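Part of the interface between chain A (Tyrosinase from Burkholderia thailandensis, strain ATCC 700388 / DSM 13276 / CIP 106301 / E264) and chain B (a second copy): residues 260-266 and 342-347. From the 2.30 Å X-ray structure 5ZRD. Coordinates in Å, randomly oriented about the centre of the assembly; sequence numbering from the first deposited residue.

Chain A 260-266: SVWNSSN
Chain B (342-347) IIRNYP

Two segments can meet across an interface through apolar packing and a shared water, without a direct hydrogen bond between them, and these stretches of two tyrosinase copies are a compact example. The chain A stretch enters as a helix (A:Val261 phi/psi -69/-41), and A:Ser264 N donates to A:Val261 O at 3.0 Å. Against it lies a type II turn from B:Ile343 to B:Tyr346, with B:Arg344 at -66/132 and B:Asn345 at 68/5, closed by B:Tyr346 N to B:Ile343 O at 3.1 Å. The chains run in opposite senses: CA atoms pair A:Val261 with B:Asn345 (6.1 Å), A:Ser264 with B:Arg344 (6.5 Å) and A:Ser265 with B:Ile343 (6.5 Å).

A:Val261 (t) points toward the turn. Its CG2 lies 3.7 Å from B:Asn345 CB, while CG1 meets CD1 of B:Tyr346 (t, chi2 66°) obliquely at 4.2 Å, an apolar contact. A:Ser265 (p) turns its OG back to A:Val261 O (2.9 Å), and its CB lies 3.9 Å from CG2 of B:Ile343 (m, t).

Water 1 supplies the polar link. It bonds A:Ser264 OG (m) at 2.8 Å, accepts from ND2 of B:Asn345 (m) at 3.1 Å and donates to B:Arg344 O at 3.2 Å, joining helix and turn where no direct hydrogen bond forms.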

ATOM      1  N   SER A 260     -33.132  10.223   4.593  1.00 28.63           N
ATOM      2  CA  SER A 260     -32.671  10.726   5.888  1.00 31.84           C
ATOM      3  C   SER A 260     -32.355  12.225   5.788  1.00 30.90           C
ATOM      4  O   SER A 260     -32.812  13.048   6.660  1.00 29.90           O
ATOM      5  CB  SER A 260     -31.503   9.929   6.397  1.00 29.90           C
ATOM      6  OG  SER A 260     -30.888  10.568   7.502  1.00 34.12           O
ATOM      7  N   VAL A 261     -31.624  12.585   4.737  1.00 28.62           N
ATOM      8  CA  VAL A 261     -31.202  13.967   4.567  1.00 30.48           C
ATOM      9  C   VAL A 261     -32.437  14.831   4.241  1.00 28.50           C
ATOM     10  O   VAL A 261     -32.610  15.965   4.774  1.00 27.25           O
ATOM     11  CB  VAL A 261     -30.066  14.111   3.527  1.00 37.80           C
ATOM     12  CG1 VAL A 261     -29.667  15.568   3.298  1.00 39.98           C
ATOM     13  CG2 VAL A 261     -28.838  13.311   3.940  1.00 42.22           C
ATOM     14  N   TRP A 262     -33.312  14.312   3.397  1.00 28.17           N
ATOM     15  CA  TRP A 262     -34.588  14.990   3.126  1.00 29.37           C
ATOM     16  C   TRP A 262     -35.345  15.230   4.443  1.00 28.04           C
ATOM     17  O   TRP A 262     -35.898  16.314   4.677  1.00 28.14           O
ATOM     18  CB  TRP A 262     -35.441  14.181   2.137  1.00 27.80           C
ATOM     19  CG  TRP A 262     -36.714  14.864   1.729  1.00 29.91           C
ATOM     20  CD1 TRP A 262     -37.919  14.825   2.380  1.00 30.81           C
ATOM     21  CD2 TRP A 262     -36.919  15.673   0.563  1.00 26.61           C
ATOM     22  NE1 TRP A 262     -38.844  15.571   1.714  1.00 30.47           N
ATOM     23  CE2 TRP A 262     -38.264  16.087   0.582  1.00 31.87           C
ATOM     24  CE3 TRP A 262     -36.104  16.064  -0.499  1.00 30.95           C
ATOM     25  CZ2 TRP A 262     -38.808  16.910  -0.408  1.00 31.52           C
ATOM     26  CZ3 TRP A 262     -36.637  16.885  -1.473  1.00 31.57           C
ATOM     27  CH2 TRP A 262     -37.973  17.289  -1.433  1.00 29.41           C
ATOM     28  N   ASN A 263     -35.414  14.207   5.284  1.00 29.03           N
ATOM     29  CA  ASN A 263     -36.129  14.321   6.552  1.00 30.02           C
ATOM     30  C   ASN A 263     -35.428  15.320   7.497  1.00 34.13           C
ATOM     31  O   ASN A 263     -36.066  15.834   8.424  1.00 34.76           O
ATOM     32  CB  ASN A 263     -36.298  12.938   7.178  1.00 30.62           C
ATOM     33  CG  ASN A 263     -37.354  12.101   6.478  1.00 30.52           C
ATOM     34  OD1 ASN A 263     -38.210  12.624   5.759  1.00 31.50           O
ATOM     35  ND2 ASN A 263     -37.345  10.803   6.717  1.00 28.55           N
ATOM     36  N   SER A 264     -34.127  15.588   7.327  1.00 33.11           N
ATOM     37  CA  SER A 264     -33.454  16.562   8.212  1.00 35.63           C
ATOM     38  C   SER A 264     -33.651  17.997   7.692  1.00 36.14           C
ATOM     39  O   SER A 264     -33.337  18.902   8.419  1.00 37.38           O
ATOM     40  CB  SER A 264     -31.973  16.259   8.412  1.00 38.17           C
ATOM     41  OG  SER A 264     -31.746  15.024   9.109  1.00 37.28           O
ATOM     42  N   SER A 265     -34.195  18.204   6.485  1.00 33.37           N
ATOM     43  CA  SER A 265     -34.210  19.518   5.813  1.00 28.75           C
ATOM     44  C   SER A 265     -35.614  19.898   5.327  1.00 30.67           C
ATOM     45  O   SER A 265     -35.743  20.905   4.649  1.00 37.78           O
ATOM     46  CB  SER A 265     -33.222  19.540   4.649  1.00 28.54           C
ATOM     47  OG  SER A 265     -33.507  18.539   3.661  1.00 26.64           O
ATOM     48  N   ASN A 266     -36.634  19.079   5.603  1.00 30.81           N
ATOM     49  CA  ASN A 266     -38.022  19.289   5.177  1.00 32.06           C
ATOM     50  C   ASN A 266     -38.957  18.879   6.318  1.00 34.81           C
ATOM     51  O   ASN A 266     -38.670  17.951   7.052  1.00 30.51           O
ATOM     52  CB  ASN A 266     -38.429  18.461   3.954  1.00 31.00           C
ATOM     53  CG  ASN A 266     -37.573  18.781   2.745  1.00 35.98           C
ATOM     54  OD1 ASN A 266     -36.481  18.239   2.577  1.00 35.03           O
ATOM     55  ND2 ASN A 266     -38.047  19.695   1.918  1.00 36.82           N
TER
ATOM     56  N   ILE B 342     -26.429  24.074  11.044  1.00 41.24           N
ATOM     57  CA  ILE B 342     -25.939  23.252   9.910  1.00 40.94           C
ATOM     58  C   ILE B 342     -27.027  22.224   9.568  1.00 38.00           C
ATOM     59  O   ILE B 342     -27.625  21.642  10.452  1.00 39.26           O
ATOM     60  CB  ILE B 342     -24.590  22.568  10.221  1.00 41.46           C
ATOM     61  CG1 ILE B 342     -23.503  23.551  10.647  1.00 44.22           C
ATOM     62  CG2 ILE B 342     -24.108  21.736   9.041  1.00 43.19           C
ATOM     63  CD1 ILE B 342     -22.985  24.380   9.525  1.00 44.15           C
ATOM     64  N   ILE B 343     -27.283  22.005   8.298  1.00 34.46           N
ATOM     65  CA  ILE B 343     -28.212  20.955   7.874  1.00 35.58           C
ATOM     66  C   ILE B 343     -27.480  19.619   7.957  1.00 36.37           C
ATOM     67  O   ILE B 343     -26.545  19.406   7.208  1.00 40.44           O
ATOM     68  CB  ILE B 343     -28.750  21.229   6.450  1.00 34.94           C
ATOM     69  CG1 ILE B 343     -29.592  22.500   6.420  1.00 37.04           C
ATOM     70  CG2 ILE B 343     -29.521  20.038   5.924  1.00 36.33           C
ATOM     71  CD1 ILE B 343     -29.811  23.085   5.030  1.00 42.31           C
ATOM     72  N   ARG B 344     -27.923  18.704   8.810  1.00 38.68           N
ATOM     73  CA  ARG B 344     -27.127  17.506   9.068  1.00 39.39           C
ATOM     74  C   ARG B 344     -27.048  16.642   7.803  1.00 36.28           C
ATOM     75  O   ARG B 344     -28.043  16.393   7.155  1.00 36.86           O
ATOM     76  CB  ARG B 344     -27.624  16.689  10.273  1.00 45.70           C
ATOM     77  CG  ARG B 344     -28.986  17.042  10.861  1.00 57.18           C
ATOM     78  CD  ARG B 344     -29.321  16.196  12.112  1.00 59.77           C
ATOM     79  NE  ARG B 344     -28.920  16.789  13.400  1.00 56.84           N
ATOM     80  CZ  ARG B 344     -27.688  16.754  13.935  1.00 59.96           C
ATOM     81  NH1 ARG B 344     -27.436  17.440  15.046  1.00 54.79           N
ATOM     82  NH2 ARG B 344     -26.720  16.040  13.370  1.00 53.34           N
ATOM     83  N   ASN B 345     -25.836  16.216   7.468  1.00 33.26           N
ATOM     84  CA  ASN B 345     -25.554  15.320   6.350  1.00 34.48           C
ATOM     85  C   ASN B 345     -25.831  15.989   4.989  1.00 30.32           C
ATOM     86  O   ASN B 345     -25.838  15.308   3.974  1.00 27.52           O
ATOM     87  CB  ASN B 345     -26.322  14.000   6.510  1.00 36.86           C
ATOM     88  CG  ASN B 345     -25.842  13.173   7.692  1.00 42.99           C
ATOM     89  OD1 ASN B 345     -24.643  12.993   7.907  1.00 40.54           O
ATOM     90  ND2 ASN B 345     -26.773  12.681   8.490  1.00 45.50           N
ATOM     91  N   TYR B 346     -26.169  17.265   4.954  1.00 27.73           N
ATOM     92  CA  TYR B 346     -26.276  17.954   3.656  1.00 31.71           C
ATOM     93  C   TYR B 346     -24.915  17.901   2.955  1.00 30.21           C
ATOM     94  O   TYR B 346     -23.902  17.964   3.613  1.00 27.80           O
ATOM     95  CB  TYR B 346     -26.677  19.422   3.833  1.00 32.09           C
ATOM     96  CG  TYR B 346     -27.441  20.003   2.675  1.00 34.42           C
ATOM     97  CD1 TYR B 346     -28.715  19.549   2.359  1.00 32.19           C
ATOM     98  CD2 TYR B 346     -26.891  21.002   1.890  1.00 32.28           C
ATOM     99  CE1 TYR B 346     -29.414  20.068   1.280  1.00 31.99           C
ATOM    100  CE2 TYR B 346     -27.571  21.519   0.798  1.00 32.33           C
ATOM    101  CZ  TYR B 346     -28.836  21.043   0.484  1.00 32.50           C
ATOM    102  OH  TYR B 346     -29.532  21.580  -0.564  1.00 28.22           O
ATOM    103  N   PRO B 347     -24.883  17.849   1.617  1.00 32.66           N
ATOM    104  CA  PRO B 347     -23.544  18.009   0.948  1.00 30.46           C
ATOM    105  C   PRO B 347     -22.842  19.314   1.371  1.00 31.12           C
ATOM    106  O   PRO B 347     -23.512  20.352   1.524  1.00 29.46           O
ATOM    107  CB  PRO B 347     -23.889  17.975  -0.542  1.00 30.45           C
ATOM    108  CG  PRO B 347     -25.137  17.110  -0.562  1.00 29.61           C
ATOM    109  CD  PRO B 347     -25.928  17.675   0.603  1.00 30.84           C
TER
HETATM  110  O   HOH W   1     -29.619  13.687   7.855  1.00 40.13           O